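PDB 3V5C: mandelate racemase/muconate lactonizing protein from Paenibacillus sp., which probably catalyses the dehydration of galacturonate, as a magnesium-dependent member of the enolase superfamily. Local coordinates for residues I8-V14 against V72-L78; Y58-M64 against L93-P98; P110-S116 against H324-A328. The protein carries 1 engineered substitution. All coordinates share one frame. Where two conformers were deposited one is given. Residues are numbered along the deposited sequence.

Interaction 1. Residues I8-V14 against V72-L78; sequences IQSDWKV and VIGRRLL
Two largely irregular segments on the N-terminal alpha+beta domain of this enolase-fold protein meet through one isolated antiparallel beta bridge. Lys-13 and Arg-76 are its non-hydrogen-bonded pair, CA to CA 4.2 Å, flanked by Leu-77 N to Trp-12 O and Val-14 N to Arg-75 O, each 2.9 Å. Residues 9-12 make a type I turn, 72-75 a type II; 77-78 open a 3-10 turn and Val-14 begins strand 14-30. Gly-74 takes phi/psi 94/-17, where a CB would jam against the preceding carbonyl, and its N reaches Val-14 O at 2.8 Å. Val-14 (chi1 t) is the bump filling the hollow of the second turn, its CG2 4.2 Å from Val-72 CG1 and its CG1 4.0 Å from Ile-73 CD1. At the other end Ile-8 (m,t) sits against both leucines: CB is 3.5 Å from Leu-78 CD2 and CG2 4.0 Å from Leu-77 CD2. Leu-77 (t,p) continues inward onto Val-99, Trp-102 and Leu-103 of helix 92-107, while Leu-78 CD1 packs 3.7 Å from Ser-10 CA. Outside, extended Arg-76 lies beside Lys-13, whose CE covers one guanidinium face 3.9 Å from Arg-76 CZ, and Arg-76 NH1 donates to Ser-10 O at 2.7 Å.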
# COMPACT_ATOMS: atom_id res chain seq x y z
N ILE A 8 -25.72 12.14 7.63
CA ILE A 8 -26.06 10.84 8.20
C ILE A 8 -27.18 11.04 9.20
O ILE A 8 -27.02 11.77 10.17
CB ILE A 8 -24.86 10.18 8.90
CG1 ILE A 8 -23.71 9.99 7.92
CG2 ILE A 8 -25.28 8.86 9.57
CD1 ILE A 8 -22.45 9.40 8.54
N GLN A 9 -28.32 10.39 8.94
CA GLN A 9 -29.47 10.46 9.84
C GLN A 9 -29.24 9.57 11.05
O GLN A 9 -28.58 8.54 10.95
CB GLN A 9 -30.75 10.03 9.12
CG GLN A 9 -30.94 10.69 7.76
CD GLN A 9 -30.98 12.21 7.83
OE1 GLN A 9 -31.37 12.78 8.85
NE2 GLN A 9 -30.59 12.86 6.74
N SER A 10 -29.78 9.95 12.19
CA SER A 10 -29.53 9.21 13.42
C SER A 10 -30.29 7.88 13.48
O SER A 10 -30.00 7.04 14.33
CB SER A 10 -29.89 10.06 14.64
OG SER A 10 -31.27 10.34 14.64
N ASP A 11 -31.23 7.66 12.57
CA ASP A 11 -31.99 6.41 12.56
C ASP A 11 -31.26 5.30 11.79
O ASP A 11 -31.67 4.14 11.83
CB ASP A 11 -33.40 6.61 11.98
CG ASP A 11 -33.39 7.04 10.53
OD1 ASP A 11 -32.72 8.04 10.21
OD2 ASP A 11 -34.04 6.36 9.70
N TRP A 12 -30.19 5.65 11.08
CA TRP A 12 -29.47 4.67 10.27
C TRP A 12 -28.61 3.77 11.16
O TRP A 12 -27.67 4.24 11.79
CB TRP A 12 -28.57 5.36 9.24
CG TRP A 12 -29.32 6.14 8.18
CD1 TRP A 12 -30.67 6.17 7.96
CD2 TRP A 12 -28.74 7.01 7.19
NE1 TRP A 12 -30.96 7.01 6.92
CE2 TRP A 12 -29.80 7.53 6.42
CE3 TRP A 12 -27.43 7.40 6.89
CZ2 TRP A 12 -29.59 8.43 5.37
CZ3 TRP A 12 -27.22 8.28 5.84
CH2 TRP A 12 -28.29 8.79 5.09
N LYS A 13 -28.95 2.49 11.20
CA LYS A 13 -28.30 1.56 12.10
C LYS A 13 -27.61 0.44 11.34
O LYS A 13 -28.01 0.09 10.21
CB LYS A 13 -29.32 0.97 13.07
CG LYS A 13 -29.92 1.98 14.05
CD LYS A 13 -30.98 1.33 14.93
CE LYS A 13 -31.34 2.25 16.08
NZ LYS A 13 -32.66 1.90 16.71
N VAL A 14 -26.61 -0.14 11.98
CA VAL A 14 -25.97 -1.34 11.46
C VAL A 14 -26.96 -2.49 11.60
O VAL A 14 -27.39 -2.83 12.70
CB VAL A 14 -24.68 -1.66 12.24
CG1 VAL A 14 -24.06 -2.94 11.70
CG2 VAL A 14 -23.71 -0.48 12.16
N VAL A 72 -21.99 -5.00 17.55
CA VAL A 72 -22.15 -3.78 16.77
C VAL A 72 -23.50 -3.71 16.08
O VAL A 72 -23.97 -2.62 15.77
CB VAL A 72 -21.00 -3.65 15.74
CG1 VAL A 72 -21.14 -2.37 14.94
CG2 VAL A 72 -19.66 -3.67 16.46
N ILE A 73 -24.13 -4.86 15.84
CA ILE A 73 -25.47 -4.87 15.23
C ILE A 73 -26.40 -4.02 16.09
O ILE A 73 -26.40 -4.16 17.31
CB ILE A 73 -26.05 -6.29 15.10
CG1 ILE A 73 -25.09 -7.19 14.30
CG2 ILE A 73 -27.48 -6.26 14.52
CD1 ILE A 73 -24.71 -6.66 12.93
N GLY A 74 -27.18 -3.16 15.45
CA GLY A 74 -28.13 -2.31 16.16
C GLY A 74 -27.59 -0.93 16.53
O GLY A 74 -28.36 -0.03 16.85
N ARG A 75 -26.27 -0.77 16.50
CA ARG A 75 -25.69 0.54 16.76
C ARG A 75 -25.97 1.54 15.64
O ARG A 75 -26.06 1.18 14.47
CB ARG A 75 -24.18 0.42 17.04
CG ARG A 75 -23.84 -0.36 18.32
CD ARG A 75 -22.36 -0.25 18.64
NE ARG A 75 -21.90 -1.20 19.65
CZ ARG A 75 -21.50 -0.86 20.87
NH1 ARG A 75 -21.49 0.41 21.24
NH2 ARG A 75 -21.10 -1.80 21.72
N ARG A 76 -26.15 2.81 16.02
CA ARG A 76 -26.34 3.88 15.04
C ARG A 76 -25.01 4.21 14.36
O ARG A 76 -23.98 4.33 15.03
CB ARG A 76 -26.92 5.12 15.73
CG ARG A 76 -28.18 4.82 16.53
CD ARG A 76 -28.76 6.06 17.19
NE ARG A 76 -29.91 5.72 18.03
CZ ARG A 76 -31.18 5.77 17.64
NH1 ARG A 76 -31.50 6.17 16.41
NH2 ARG A 76 -32.15 5.43 18.48
N LEU A 77 -25.03 4.31 13.04
CA LEU A 77 -23.82 4.66 12.27
C LEU A 77 -23.15 5.92 12.83
O LEU A 77 -21.93 5.98 12.93
CB LEU A 77 -24.13 4.83 10.78
CG LEU A 77 -22.99 5.37 9.90
CD1 LEU A 77 -21.77 4.45 9.95
CD2 LEU A 77 -23.47 5.52 8.48
N LEU A 78 -23.94 6.93 13.18
CA LEU A 78 -23.36 8.16 13.74
C LEU A 78 -22.50 7.89 14.97
O LEU A 78 -21.52 8.59 15.21
CB LEU A 78 -24.45 9.16 14.13
CG LEU A 78 -25.09 9.96 13.00
CD1 LEU A 78 -26.22 10.80 13.56
CD2 LEU A 78 -24.06 10.85 12.29
O HOH W 1 -26.76 6.88 12.40
O HOH W 2 -31.03 -0.77 17.47

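Interaction 2. Residues Y58-M64 against L93-P98; sequences YGSSIHM and LQLEYP
Strand 58-60 runs on in extended form through Ile-62 over helix 93-98, axes 5.8 Å apart at 137°, then turns at His-63, which is left-handed (62/32). The helix is kinked: Pro-98 has no NH and Tyr-97 N goes to water 3 at 2.9 Å, so outside donors take up the exposed carbonyls. Ile-62 N binds Leu-93 O at 3.1 Å, and Ser-61 (chi1 t) swings its OG to Gln-94 O at 2.8 Å. Gln-94 (m,p) bends so that NE2 reaches His-63 O at 3.0 Å, its CG resting 3.6 Å from Met-64 CB. Met-64 (t,t,p) brings SD to 4.0 Å from Leu-95 CD2; Ile-62 (p,t) lays CG1 3.8 Å from Leu-93 CB. At Gly-59 any CB would collide with Tyr-97 CB and Pro-98 N, so the strand passes closely, Gly-59 CA to Pro-98 CA 4.2 Å. The contact joins the N-terminal meander's edge to the first long helix: Pro-98 packs on strand 42-52, Leu-95 on Trp-68 of helix 66-70, and Tyr-97 meets Tyr-317 of helix 317-325 edge-to-face.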
# COMPACT_ATOMS: atom_id res chain seq x y z
N TYR A 58 -19.01 -2.72 0.99
CA TYR A 58 -18.02 -3.79 1.03
C TYR A 58 -16.63 -3.22 1.32
O TYR A 58 -16.29 -2.13 0.86
CB TYR A 58 -17.93 -4.43 -0.36
CG TYR A 58 -19.00 -5.43 -0.73
CD1 TYR A 58 -18.78 -6.80 -0.54
CD2 TYR A 58 -20.19 -5.04 -1.34
CE1 TYR A 58 -19.72 -7.74 -0.90
CE2 TYR A 58 -21.16 -6.00 -1.71
CZ TYR A 58 -20.91 -7.33 -1.48
OH TYR A 58 -21.83 -8.30 -1.83
N GLY A 59 -15.80 -3.98 2.02
CA GLY A 59 -14.40 -3.60 2.12
C GLY A 59 -13.52 -4.56 2.90
O GLY A 59 -14.01 -5.51 3.50
N SER A 60 -12.21 -4.31 2.87
CA SER A 60 -11.26 -5.02 3.72
C SER A 60 -11.74 -5.03 5.17
O SER A 60 -12.31 -4.05 5.65
CB SER A 60 -9.89 -4.34 3.64
OG SER A 60 -9.02 -4.79 4.66
N SER A 61 -11.54 -6.14 5.85
CA SER A 61 -11.84 -6.21 7.28
C SER A 61 -10.84 -7.14 7.93
O SER A 61 -10.66 -8.27 7.46
CB SER A 61 -13.27 -6.73 7.51
OG SER A 61 -13.51 -6.93 8.89
N ILE A 62 -10.17 -6.67 8.99
CA ILE A 62 -9.29 -7.54 9.76
C ILE A 62 -9.61 -7.44 11.24
O ILE A 62 -10.23 -6.47 11.69
CB ILE A 62 -7.79 -7.25 9.49
CG1 ILE A 62 -7.40 -5.87 10.00
CG2 ILE A 62 -7.48 -7.42 7.99
CD1 ILE A 62 -5.88 -5.63 10.09
N HIS A 63 -9.20 -8.46 11.99
CA HIS A 63 -9.37 -8.48 13.44
C HIS A 63 -10.83 -8.43 13.86
O HIS A 63 -11.16 -7.84 14.89
CB HIS A 63 -8.63 -7.30 14.07
CG HIS A 63 -7.14 -7.38 13.94
ND1 HIS A 63 -6.51 -8.25 13.08
CD2 HIS A 63 -6.16 -6.69 14.57
CE1 HIS A 63 -5.20 -8.09 13.18
NE2 HIS A 63 -4.96 -7.15 14.08
N MET A 64 -11.72 -9.01 13.06
CA MET A 64 -13.14 -9.03 13.42
C MET A 64 -13.61 -10.46 13.59
O MET A 64 -13.46 -11.28 12.69
CB MET A 64 -14.00 -8.36 12.35
CG MET A 64 -15.48 -8.31 12.71
SD MET A 64 -16.42 -7.15 11.71
CE MET A 64 -16.30 -7.89 10.07
N LEU A 93 -10.09 -1.08 12.06
CA LEU A 93 -9.56 -2.24 11.33
C LEU A 93 -10.68 -3.14 10.82
O LEU A 93 -10.58 -3.73 9.74
CB LEU A 93 -8.59 -3.04 12.19
CG LEU A 93 -7.42 -2.26 12.79
CD1 LEU A 93 -6.61 -3.15 13.72
CD2 LEU A 93 -6.55 -1.63 11.67
N GLN A 94 -11.75 -3.24 11.61
CA GLN A 94 -12.84 -4.17 11.33
C GLN A 94 -13.81 -3.61 10.29
O GLN A 94 -14.30 -4.35 9.44
CB GLN A 94 -13.61 -4.45 12.61
CG GLN A 94 -12.82 -5.18 13.69
CD GLN A 94 -11.97 -4.27 14.56
OE1 GLN A 94 -12.00 -3.04 14.43
NE2 GLN A 94 -11.21 -4.88 15.46
N LEU A 95 -14.07 -2.31 10.35
CA LEU A 95 -15.18 -1.78 9.57
C LEU A 95 -14.97 -0.48 8.79
O LEU A 95 -15.88 -0.05 8.08
CB LEU A 95 -16.41 -1.59 10.49
CG LEU A 95 -17.08 -2.83 11.08
CD1 LEU A 95 -18.22 -2.38 12.01
CD2 LEU A 95 -17.58 -3.74 9.97
N GLU A 96 -13.79 0.13 8.86
CA GLU A 96 -13.64 1.43 8.21
C GLU A 96 -13.89 1.31 6.71
O GLU A 96 -14.49 2.19 6.09
CB GLU A 96 -12.28 2.07 8.45
CG GLU A 96 -11.09 1.34 7.85
CD GLU A 96 -9.78 1.98 8.27
OE1 GLU A 96 -8.75 1.34 8.04
OE2 GLU A 96 -9.80 3.10 8.81
N TYR A 97 -13.42 0.22 6.11
CA TYR A 97 -13.56 0.12 4.67
C TYR A 97 -15.00 -0.15 4.23
O TYR A 97 -15.53 0.58 3.41
CB TYR A 97 -12.54 -0.87 4.06
CG TYR A 97 -11.13 -0.30 4.03
CD1 TYR A 97 -10.83 0.80 3.23
CD2 TYR A 97 -10.10 -0.84 4.81
CE1 TYR A 97 -9.57 1.36 3.17
CE2 TYR A 97 -8.81 -0.29 4.74
CZ TYR A 97 -8.57 0.83 3.93
OH TYR A 97 -7.31 1.39 3.83
N PRO A 98 -15.65 -1.18 4.79
CA PRO A 98 -17.08 -1.31 4.46
C PRO A 98 -17.90 -0.04 4.79
O PRO A 98 -18.84 0.28 4.06
CB PRO A 98 -17.55 -2.49 5.33
CG PRO A 98 -16.28 -3.24 5.71
CD PRO A 98 -15.17 -2.23 5.71
O HOH W 3 -12.20 -2.03 7.52
O HOH W 4 -9.32 -3.67 7.08

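Interaction 3. Residues P110-S116 against H324-A328; sequences PVYDLVS and HLSAA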
# COMPACT_ATOMS: atom_id res chain seq x y z
N PRO A 110 -17.55 8.97 -4.81
CA PRO A 110 -16.36 8.16 -4.54
C PRO A 110 -15.77 8.59 -3.20
O PRO A 110 -15.91 9.74 -2.79
CB PRO A 110 -15.42 8.53 -5.68
CG PRO A 110 -15.80 9.97 -6.00
CD PRO A 110 -17.31 9.96 -5.88
N VAL A 111 -15.11 7.66 -2.51
CA VAL A 111 -14.52 8.00 -1.22
C VAL A 111 -13.56 9.18 -1.29
O VAL A 111 -13.54 10.02 -0.38
CB VAL A 111 -13.83 6.78 -0.61
CG1 VAL A 111 -12.90 7.20 0.55
CG2 VAL A 111 -14.88 5.76 -0.16
N TYR A 112 -12.79 9.27 -2.37
CA TYR A 112 -11.85 10.37 -2.46
C TYR A 112 -12.54 11.74 -2.31
O TYR A 112 -11.99 12.63 -1.68
CB TYR A 112 -10.94 10.28 -3.69
CG TYR A 112 -11.61 10.44 -5.04
CD1 TYR A 112 -11.95 11.70 -5.51
CD2 TYR A 112 -11.83 9.34 -5.85
CE1 TYR A 112 -12.54 11.86 -6.76
CE2 TYR A 112 -12.42 9.48 -7.10
CZ TYR A 112 -12.77 10.75 -7.55
OH TYR A 112 -13.35 10.90 -8.79
N ASP A 113 -13.76 11.88 -2.84
CA ASP A 113 -14.54 13.11 -2.63
C ASP A 113 -15.04 13.28 -1.20
O ASP A 113 -15.19 14.41 -0.71
CB ASP A 113 -15.72 13.17 -3.57
CG ASP A 113 -15.35 13.75 -4.89
OD1 ASP A 113 -16.16 13.60 -5.84
OD2 ASP A 113 -14.27 14.37 -4.98
N LEU A 114 -15.33 12.18 -0.54
CA LEU A 114 -15.76 12.24 0.86
C LEU A 114 -14.64 12.63 1.82
O LEU A 114 -14.92 13.14 2.91
CB LEU A 114 -16.35 10.89 1.31
CG LEU A 114 -17.58 10.35 0.58
CD1 LEU A 114 -18.04 9.01 1.17
CD2 LEU A 114 -18.72 11.35 0.60
N VAL A 115 -13.38 12.38 1.46
CA VAL A 115 -12.31 12.56 2.44
C VAL A 115 -11.29 13.64 2.09
O VAL A 115 -10.39 13.92 2.87
CB VAL A 115 -11.54 11.25 2.73
CG1 VAL A 115 -12.48 10.18 3.22
CG2 VAL A 115 -10.75 10.81 1.49
N SER A 116 -11.41 14.22 0.91
CA SER A 116 -10.42 15.18 0.47
C SER A 116 -10.44 16.41 1.37
O SER A 116 -9.39 17.00 1.65
CB SER A 116 -10.69 15.60 -0.97
OG SER A 116 -11.93 16.27 -1.05
N HIS A 324 -7.56 6.18 -3.25
CA HIS A 324 -8.49 7.15 -2.67
C HIS A 324 -7.87 7.97 -1.54
O HIS A 324 -8.16 9.16 -1.41
CB HIS A 324 -9.75 6.44 -2.15
CG HIS A 324 -10.68 5.99 -3.23
ND1 HIS A 324 -11.86 6.65 -3.52
CD2 HIS A 324 -10.60 4.96 -4.10
CE1 HIS A 324 -12.47 6.03 -4.52
NE2 HIS A 324 -11.72 5.00 -4.89
N LEU A 325 -7.01 7.36 -0.74
CA LEU A 325 -6.39 8.07 0.37
C LEU A 325 -5.61 9.28 -0.13
O LEU A 325 -5.51 10.30 0.55
CB LEU A 325 -5.42 7.15 1.11
CG LEU A 325 -4.59 7.78 2.24
CD1 LEU A 325 -5.51 8.26 3.36
CD2 LEU A 325 -3.57 6.77 2.78
N SER A 326 -5.03 9.14 -1.31
CA SER A 326 -4.18 10.19 -1.86
C SER A 326 -4.88 11.54 -1.90
O SER A 326 -4.20 12.56 -1.81
CB SER A 326 -3.65 9.82 -3.24
OG SER A 326 -4.67 9.95 -4.21
N ALA A 327 -6.21 11.56 -2.02
CA ALA A 327 -6.92 12.83 -2.09
C ALA A 327 -6.92 13.60 -0.76
O ALA A 327 -7.23 14.79 -0.74
CB ALA A 327 -8.36 12.64 -2.59
N ALA A 328 -6.57 12.91 0.33
CA ALA A 328 -6.59 13.52 1.67
C ALA A 328 -5.19 13.89 2.19
O ALA A 328 -5.07 14.40 3.31
CB ALA A 328 -7.29 12.59 2.65
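His-324 is the most deeply engaged residue, with 95 Å² buried against residues 110-116. Its CA-to-CB bond points at helix 111-115, and chi1 m places the ring beside the first turn: His-324 ND1 accepts a weak hydrogen bond from Tyr-112 N at 3.0 Å, while CB of the N-cap residue Pro-110 lies 4.0 Å from His-324 CE1 near the ring plane. Early helix amides lack a carbonyl one turn back; the imidazole supplies an acceptor. Ala-327, one turn on, is the second residue to press on the helix; its CB rests 3.7 Å from Tyr-112 CB, and its O sits 3.4 Å from Ser-116 CA in a CA-H...O contact. Tyr-112 (chi1 p) completes the trio, its ring oblique to the imidazole with centroids 5.4 Å apart. Small alanines let the backbones draw close, Ser-116 CA 4.3 Å from Ala-328 CA. The short helix after helix 92-107 thus packs on the C-terminal end of helix 317-325 in the enolase C-terminal barrel domain, with Val-115 on helix 291-303 and Tyr-112 on strand 126-135.

In the fold
From the N terminus, the loop entering strand 14-30 is met by residues 72-78, so interaction 1 closes a loop holding most of the N-terminal antiparallel sheet. Before that loop is complete, residues 58-64 leave the sheet and later find helix 92-107 in interaction 2: the two loops cross, and they touch where Val-72 CG1 lies 4.1 Å from Leu-95 CD1. Interaction 3 opens only afterwards, following directly on that helix, and spans 208 residues, including much of the barrel, to reach helix 317-325. Interactions 1 and 2 thus knit the N-terminal domain together, whereas interaction 3, its centre about 17 Å from that of interaction 2, ties helix 111-115 to a late barrel helix.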